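Local coordinates for protein anaphase-promoting complex subunit cut9 (Schizosaccharomyces pombe, PDB 2XPI) that serves as a tetratricopeptide-repeat subunit of the anaphase-promoting complex/cyclosome, the E3 ubiquitin ligase that controls progression through mitosis and G1, at residues G115-Y127 / L139-C152. Sequence-based numbering, arbitrary orientation.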
# COMPACT_ATOMS: atom_id res chain seq x y z
N GLY A 115 20.03 5.21 -21.57
CA GLY A 115 18.86 5.79 -22.20
C GLY A 115 17.98 4.74 -22.83
O GLY A 115 17.06 5.07 -23.59
N ASN A 116 18.23 3.47 -22.51
CA ASN A 116 17.44 2.35 -23.05
C ASN A 116 16.02 2.27 -22.49
O ASN A 116 15.81 2.28 -21.28
CB ASN A 116 18.16 1.03 -22.77
CG ASN A 116 17.68 -0.11 -23.66
OD1 ASN A 116 18.48 -0.71 -24.37
ND2 ASN A 116 16.39 -0.41 -23.63
N PRO A 117 15.03 2.16 -23.37
CA PRO A 117 13.64 1.95 -22.94
C PRO A 117 13.49 0.83 -21.91
O PRO A 117 12.78 1.01 -20.92
CB PRO A 117 12.94 1.58 -24.25
CG PRO A 117 13.72 2.32 -25.31
CD PRO A 117 15.15 2.24 -24.84
N ASN A 118 14.14 -0.30 -22.13
CA ASN A 118 14.07 -1.40 -21.17
C ASN A 118 14.53 -0.98 -19.79
O ASN A 118 14.04 -1.49 -18.78
CB ASN A 118 14.88 -2.58 -21.66
CG ASN A 118 14.30 -3.18 -22.91
OD1 ASN A 118 14.90 -4.06 -23.54
ND2 ASN A 118 13.11 -2.70 -23.30
N ASP A 119 15.47 -0.05 -19.72
CA ASP A 119 15.93 0.42 -18.43
C ASP A 119 14.94 1.39 -17.79
O ASP A 119 14.74 1.36 -16.58
CB ASP A 119 17.34 0.99 -18.54
CG ASP A 119 18.35 -0.09 -18.86
OD1 ASP A 119 18.10 -1.24 -18.43
OD2 ASP A 119 19.35 0.19 -19.56
N ALA A 120 14.33 2.23 -18.62
CA ALA A 120 13.23 3.08 -18.18
C ALA A 120 12.08 2.24 -17.64
O ALA A 120 11.47 2.56 -16.63
CB ALA A 120 12.74 3.94 -19.32
N PHE A 121 11.77 1.15 -18.34
CA PHE A 121 10.72 0.26 -17.88
C PHE A 121 11.00 -0.26 -16.47
O PHE A 121 10.17 -0.16 -15.57
CB PHE A 121 10.58 -0.94 -18.82
CG PHE A 121 9.72 -2.02 -18.26
CD1 PHE A 121 8.33 -1.90 -18.26
CD2 PHE A 121 10.28 -3.16 -17.69
CE1 PHE A 121 7.51 -2.90 -17.73
CE2 PHE A 121 9.47 -4.17 -17.15
CZ PHE A 121 8.08 -4.04 -17.16
N TRP A 122 12.18 -0.84 -16.30
CA TRP A 122 12.52 -1.49 -15.05
C TRP A 122 12.62 -0.50 -13.90
O TRP A 122 12.29 -0.84 -12.75
CB TRP A 122 13.79 -2.33 -15.21
CG TRP A 122 13.53 -3.60 -15.96
CD1 TRP A 122 14.02 -3.95 -17.20
CD2 TRP A 122 12.69 -4.68 -15.53
NE1 TRP A 122 13.55 -5.19 -17.55
CE2 TRP A 122 12.73 -5.66 -16.54
CE3 TRP A 122 11.91 -4.91 -14.39
CZ2 TRP A 122 12.02 -6.87 -16.45
CZ3 TRP A 122 11.20 -6.12 -14.30
CH2 TRP A 122 11.27 -7.07 -15.32
N LEU A 123 13.05 0.72 -14.22
CA LEU A 123 13.12 1.78 -13.22
C LEU A 123 11.69 2.16 -12.83
O LEU A 123 11.37 2.29 -11.64
CB LEU A 123 13.83 3.00 -13.78
CG LEU A 123 14.56 3.93 -12.81
CD1 LEU A 123 14.44 5.40 -13.22
CD2 LEU A 123 14.14 3.73 -11.36
N ALA A 124 10.85 2.33 -13.84
CA ALA A 124 9.43 2.59 -13.64
C ALA A 124 8.79 1.52 -12.74
O ALA A 124 7.96 1.85 -11.88
CB ALA A 124 8.72 2.66 -14.98
N GLN A 125 9.17 0.26 -12.93
CA GLN A 125 8.67 -0.86 -12.13
C GLN A 125 8.90 -0.63 -10.66
O GLN A 125 8.00 -0.87 -9.83
CB GLN A 125 9.39 -2.14 -12.51
CG GLN A 125 8.67 -2.99 -13.51
CD GLN A 125 7.50 -3.69 -12.89
OE1 GLN A 125 7.55 -4.89 -12.62
NE2 GLN A 125 6.45 -2.94 -12.62
N VAL A 126 10.11 -0.19 -10.33
CA VAL A 126 10.48 0.06 -8.95
C VAL A 126 9.53 1.09 -8.36
O VAL A 126 8.97 0.90 -7.27
CB VAL A 126 11.99 0.51 -8.84
CG1 VAL A 126 12.35 0.82 -7.41
CG2 VAL A 126 12.93 -0.56 -9.42
N TYR A 127 9.31 2.18 -9.08
CA TYR A 127 8.41 3.22 -8.58
C TYR A 127 7.02 2.68 -8.32
O TYR A 127 6.36 3.10 -7.38
CB TYR A 127 8.33 4.40 -9.56
CG TYR A 127 9.62 5.14 -9.74
CD1 TYR A 127 10.67 5.00 -8.83
CD2 TYR A 127 9.80 5.99 -10.82
CE1 TYR A 127 11.87 5.68 -9.00
CE2 TYR A 127 10.99 6.67 -11.00
CZ TYR A 127 12.02 6.51 -10.08
OH TYR A 127 13.19 7.20 -10.24
N LEU A 139 7.99 9.33 -15.76
CA LEU A 139 9.24 8.85 -16.32
C LEU A 139 9.00 8.21 -17.71
O LEU A 139 9.77 8.44 -18.65
CB LEU A 139 9.88 7.87 -15.35
CG LEU A 139 11.13 7.17 -15.85
CD1 LEU A 139 12.32 8.12 -15.74
CD2 LEU A 139 11.38 5.91 -15.04
N LEU A 140 7.94 7.43 -17.83
CA LEU A 140 7.61 6.74 -19.08
C LEU A 140 7.00 7.68 -20.13
O LEU A 140 6.93 7.34 -21.30
CB LEU A 140 6.66 5.56 -18.79
CG LEU A 140 7.19 4.43 -17.93
CD1 LEU A 140 6.11 3.39 -17.73
CD2 LEU A 140 8.43 3.79 -18.55
N THR A 141 6.55 8.85 -19.69
CA THR A 141 5.98 9.85 -20.58
C THR A 141 7.05 10.76 -21.18
O THR A 141 7.02 11.09 -22.36
CB THR A 141 4.97 10.74 -19.83
OG1 THR A 141 3.76 10.00 -19.59
CG2 THR A 141 4.63 11.98 -20.64
N LYS A 142 8.00 11.16 -20.33
CA LYS A 142 9.03 12.13 -20.68
C LYS A 142 9.53 12.03 -22.12
O LYS A 142 9.40 12.98 -22.90
CB LYS A 142 10.21 12.02 -19.71
N GLU A 143 10.10 10.88 -22.48
CA GLU A 143 10.81 10.74 -23.75
C GLU A 143 9.93 10.17 -24.86
O GLU A 143 10.43 9.76 -25.91
CB GLU A 143 12.02 9.83 -23.56
CG GLU A 143 13.10 10.01 -24.60
CD GLU A 143 14.11 11.06 -24.20
OE1 GLU A 143 14.24 11.30 -22.98
OE2 GLU A 143 14.76 11.65 -25.09
N ASP A 144 8.62 10.14 -24.62
CA ASP A 144 7.68 9.40 -25.45
C ASP A 144 8.07 7.91 -25.55
O ASP A 144 7.86 7.24 -26.57
CB ASP A 144 7.42 10.11 -26.80
CG ASP A 144 8.17 9.49 -27.97
OD1 ASP A 144 9.39 9.25 -27.85
OD2 ASP A 144 7.53 9.26 -29.02
N LEU A 145 8.61 7.40 -24.44
CA LEU A 145 8.91 5.98 -24.26
C LEU A 145 7.79 5.06 -24.71
O LEU A 145 8.02 4.09 -25.43
CB LEU A 145 9.20 5.68 -22.78
CG LEU A 145 10.64 5.58 -22.30
CD1 LEU A 145 11.49 4.84 -23.32
CD2 LEU A 145 11.20 6.96 -22.01
N TYR A 146 6.57 5.35 -24.26
CA TYR A 146 5.41 4.49 -24.52
C TYR A 146 5.25 4.20 -26.01
O TYR A 146 4.60 3.23 -26.39
CB TYR A 146 4.13 5.10 -23.96
CG TYR A 146 3.91 6.52 -24.39
CD1 TYR A 146 3.21 6.81 -25.56
CD2 TYR A 146 4.41 7.57 -23.64
CE1 TYR A 146 3.02 8.12 -25.97
CE2 TYR A 146 4.23 8.88 -24.04
CZ TYR A 146 3.53 9.15 -25.20
OH TYR A 146 3.35 10.45 -25.60
N ASN A 147 5.85 5.04 -26.84
CA ASN A 147 5.80 4.86 -28.28
C ASN A 147 6.88 3.93 -28.82
O ASN A 147 6.81 3.45 -29.95
CB ASN A 147 5.87 6.21 -28.99
CG ASN A 147 4.53 6.66 -29.50
OD1 ASN A 147 3.48 6.36 -28.91
ND2 ASN A 147 4.54 7.38 -30.62
N ARG A 148 7.89 3.68 -28.01
CA ARG A 148 9.06 2.96 -28.48
C ARG A 148 9.19 1.61 -27.79
O ARG A 148 10.10 0.85 -28.06
CB ARG A 148 10.31 3.81 -28.25
CG ARG A 148 10.23 5.19 -28.92
CD ARG A 148 11.03 6.23 -28.15
NE ARG A 148 12.37 5.76 -27.85
CZ ARG A 148 13.15 6.30 -26.92
NH1 ARG A 148 12.70 7.33 -26.20
NH2 ARG A 148 14.37 5.81 -26.69
N SER A 149 8.25 1.31 -26.90
CA SER A 149 8.32 0.10 -26.11
C SER A 149 6.91 -0.34 -25.73
O SER A 149 6.12 0.48 -25.26
CB SER A 149 9.18 0.36 -24.86
OG SER A 149 9.27 -0.76 -23.99
N SER A 150 6.56 -1.60 -25.95
CA SER A 150 5.24 -2.09 -25.55
C SER A 150 5.15 -2.27 -24.03
O SER A 150 4.08 -2.07 -23.43
CB SER A 150 4.89 -3.41 -26.24
OG SER A 150 5.09 -3.32 -27.63
N ALA A 151 6.27 -2.65 -23.42
CA ALA A 151 6.33 -2.78 -21.98
C ALA A 151 6.09 -1.42 -21.35
O ALA A 151 5.37 -1.29 -20.36
CB ALA A 151 7.66 -3.35 -21.54
N CYS A 152 6.70 -0.39 -21.93
CA CYS A 152 6.54 0.95 -21.39
C CYS A 152 5.11 1.46 -21.58
O CYS A 152 4.59 2.19 -20.75
CB CYS A 152 7.57 1.91 -22.01
SG CYS A 152 9.32 1.60 -21.54
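Ala151 sets its methyl group on one face of the Phe121 ring, a CH-pi contact with CB 4.0 Å from the ring centroid and 27° off the normal. The edge of that ring belongs to its neighbour in sequence: Trp122 CD1 lies in its plane, while Phe121 CE2 stands over the centre of the indole. With CG anti to the backbone N (chi1 168°), the phenyl swings alongside the first turn of helix 150-162, and Leu155 farther along that helix touches it too. Replacing Phe121 by an alanine is likely to strip the Ala151 methyl of its aromatic cover and open a gap between helices 117-129 and 150-162. At the root of the side chain, Cys152 SG sits 3.9 Å from Phe121 CB. The guanidinium of Arg148 has Leu145 CD1 over one face and Glu143 O in plane at its edge; its NH2 comes within 3.8 Å of Pro117 CG.

The Phe121 pairs with Ala151 and Cys152 join TPR 2 to TPR 3, and Arg148 belongs to the loop between them. Helices 117-129 and 133-142 form the helix-turn-helix hairpin of TPR 2, helix 150-162 opens the next repeat, and helix 117-129 packs against both. Within the hairpin Leu139 is a knob in a hole made by Ala120, Leu123, Ala124 and Tyr127; its CD2 does the touching, 3.6 Å from Leu123 CD1, and the two leucine side chains cross at about a right angle. A bound gold(I) cyanide ion lies about 4 Å from the Leu139 side chain. One residue on, Leu140 brings its branched end to the Ala124 methyl, CD2 to CB 3.8 Å. In the loop between the repeats, Leu145 turns CG to Ala120 CB and CD1 to Pro117 CB, the latter at 3.7 Å. Ser149 OG caps helix 150-162 by accepting a weak bond from Cys152 N, and its CB rests against the Pro117 ring.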